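Local coordinates for mandelate racemase/muconate lactonizing protein (Paenibacillus sp., PDB 3VCC) that probably dehydrates D-galacturonate as a magnesium-dependent, enolase-fold member of the mandelate racemase and muconate lactonizing enzyme family, at residues A[169-174]-A[206-211]. Sequence-based numbering, arbitrary orientation.
Sequences IKVGRG and IDANNA. With MG (magnesium ion), chain D.
Lys170 and Asp207, paired on adjacent parallel strands, point the same way and join in a salt bridge: NZ lies 2.8 Å from OD2, above the carboxylate plane. The lysine chain, bent at chi2 (-61°) and extended beyond, also brings NZ to a weak hydrogen bond with Asn209 OD1. Asp207 OD2 binds magnesium at 2.2 Å, while OD1 accepts hydrogen bonds from the backbone N-H of Asn209, closing an Asx turn, and from a metal-bound water; a carboxylate suits the place because one oxygen holds metal and lysine while the other receives two donors. Asn209 ND2 donates to another metal-bound water. With an alanine at Lys170, Asp207 OD2 is likely to lose its salt-bridge partner and Asn209 OD1 its weak bond. Backbone bonds run from Asp207 N to Ile169 O (3.0 Å) and from Val171 N to Asp207 O (2.9 Å). On the opposite face, Ile169 and Ile206 meet Ile194 and Val191 of helix 180-198; past the strand ends Val171 packs CG1 against Ile206 CB (4.1 Å) and CG2 against Ala208 CB. At Gly172 a CB would hit Ala211 CB and Ala208 O, and positive phi (92°) also favours glycine. These strand ends belong to a beta-alpha-beta unit of the enolase-type barrel, whose magnesium site Glu233 and Glu263 complete.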
loop_
_atom_site.group_PDB
_atom_site.type_symbol
_atom_site.label_atom_id
_atom_site.label_comp_id
_atom_site.label_asym_id
_atom_site.label_seq_id
_atom_site.Cartn_x
_atom_site.Cartn_y
_atom_site.Cartn_z
ATOM N N ILE A 169 3.870 12.301 -6.744
ATOM C CA ILE A 169 3.127 13.168 -7.627
ATOM C C ILE A 169 2.702 12.402 -8.875
ATOM O O ILE A 169 3.554 11.824 -9.578
ATOM C CB ILE A 169 4.028 14.347 -8.039
ATOM C CG1 ILE A 169 4.670 14.982 -6.797
ATOM C CG2 ILE A 169 3.237 15.384 -8.854
ATOM C CD1 ILE A 169 5.877 15.848 -7.128
ATOM N N LYS A 170 1.397 12.382 -9.151
ATOM C CA LYS A 170 0.916 11.821 -10.418
ATOM C C LYS A 170 1.355 12.727 -11.569
ATOM O O LYS A 170 1.187 13.955 -11.511
ATOM C CB LYS A 170 -0.609 11.692 -10.423
ATOM C CG LYS A 170 -1.173 10.740 -9.393
ATOM C CD LYS A 170 -0.658 9.324 -9.616
ATOM C CE LYS A 170 -1.389 8.362 -8.660
ATOM N NZ LYS A 170 -0.911 6.961 -8.780
ATOM N N VAL A 171 1.896 12.116 -12.620
ATOM C CA VAL A 171 2.257 12.834 -13.839
ATOM C C VAL A 171 1.684 12.026 -14.987
ATOM O O VAL A 171 0.960 11.061 -14.759
ATOM C CB VAL A 171 3.794 13.015 -13.977
ATOM C CG1 VAL A 171 4.334 13.815 -12.798
ATOM C CG2 VAL A 171 4.492 11.659 -14.040
ATOM N N GLY A 172 2.000 12.405 -16.219
ATOM C CA GLY A 172 1.372 11.785 -17.372
ATOM C C GLY A 172 0.130 12.505 -17.865
ATOM O O GLY A 172 -0.701 11.914 -18.547
ATOM N N ARG A 173 -0.008 13.791 -17.534
ATOM C CA ARG A 173 -1.217 14.521 -17.916
ATOM C C ARG A 173 -1.481 14.502 -19.432
ATOM O O ARG A 173 -2.638 14.491 -19.867
ATOM C CB ARG A 173 -1.149 15.965 -17.415
ATOM C CG ARG A 173 -1.458 16.141 -15.934
ATOM C CD ARG A 173 -0.879 17.480 -15.444
ATOM N NE ARG A 173 -1.220 17.694 -14.048
ATOM C CZ ARG A 173 -0.609 17.088 -13.034
ATOM N NH1 ARG A 173 -1.011 17.309 -11.787
ATOM N NH2 ARG A 173 0.389 16.253 -13.265
ATOM N N GLY A 174 -0.411 14.517 -20.217
ATOM C CA GLY A 174 -0.500 14.518 -21.666
ATOM C C GLY A 174 -0.839 13.190 -22.326
ATOM O O GLY A 174 -1.123 13.142 -23.524
ATOM N N ILE A 206 7.580 10.254 -8.614
ATOM C CA ILE A 206 6.590 10.538 -9.650
ATOM C C ILE A 206 6.036 9.250 -10.219
ATOM O O ILE A 206 6.742 8.236 -10.315
ATOM C CB ILE A 206 7.107 11.483 -10.782
ATOM C CG1 ILE A 206 8.254 10.851 -11.569
ATOM C CG2 ILE A 206 7.531 12.843 -10.213
ATOM C CD1 ILE A 206 8.788 11.784 -12.690
ATOM N N ASP A 207 4.768 9.299 -10.592
ATOM C CA ASP A 207 4.041 8.117 -11.014
ATOM C C ASP A 207 3.256 8.473 -12.266
ATOM O O ASP A 207 2.318 9.271 -12.219
ATOM C CB ASP A 207 3.135 7.644 -9.871
ATOM C CG ASP A 207 2.327 6.410 -10.216
ATOM O OD1 ASP A 207 2.355 5.960 -11.377
ATOM O OD2 ASP A 207 1.626 5.898 -9.305
ATOM N N ALA A 208 3.674 7.909 -13.406
ATOM C CA ALA A 208 3.052 8.249 -14.679
ATOM C C ALA A 208 1.857 7.377 -15.060
ATOM O O ALA A 208 1.196 7.645 -16.070
ATOM C CB ALA A 208 4.094 8.244 -15.809
ATOM N N ASN A 209 1.566 6.347 -14.265
ATOM C CA ASN A 209 0.514 5.398 -14.618
ATOM C C ASN A 209 0.574 5.008 -16.089
ATOM O O ASN A 209 -0.446 4.930 -16.770
ATOM C CB ASN A 209 -0.876 5.894 -14.231
ATOM C CG ASN A 209 -1.090 5.868 -12.740
ATOM O OD1 ASN A 209 -0.931 6.884 -12.078
ATOM N ND2 ASN A 209 -1.417 4.692 -12.195
ATOM N N ASN A 210 1.792 4.715 -16.525
ATOM C CA ASN A 210 2.074 4.190 -17.873
ATOM C C ASN A 210 1.787 5.141 -19.038
ATOM O O ASN A 210 1.786 4.725 -20.204
ATOM C CB ASN A 210 1.387 2.842 -18.089
ATOM C CG ASN A 210 1.990 1.735 -17.227
ATOM O OD1 ASN A 210 3.173 1.788 -16.851
ATOM N ND2 ASN A 210 1.174 0.731 -16.903
ATOM N N ALA A 211 1.577 6.417 -18.738
ATOM C CA ALA A 211 1.205 7.376 -19.788
ATOM C C ALA A 211 2.358 7.860 -20.669
ATOM O O ALA A 211 2.116 8.557 -21.659
ATOM C CB ALA A 211 0.499 8.567 -19.189
HETATM MG MG MG D . 1.229 3.696 -9.081
HETATM O O HOH W 1 -0.633 9.426 -13.161
HETATM O O HOH W 2 1.387 3.507 -11.270
HETATM O O HOH W 3 -1.076 3.864 -9.494
HETATM O O HOH W 4 0.732 4.102 -6.962
#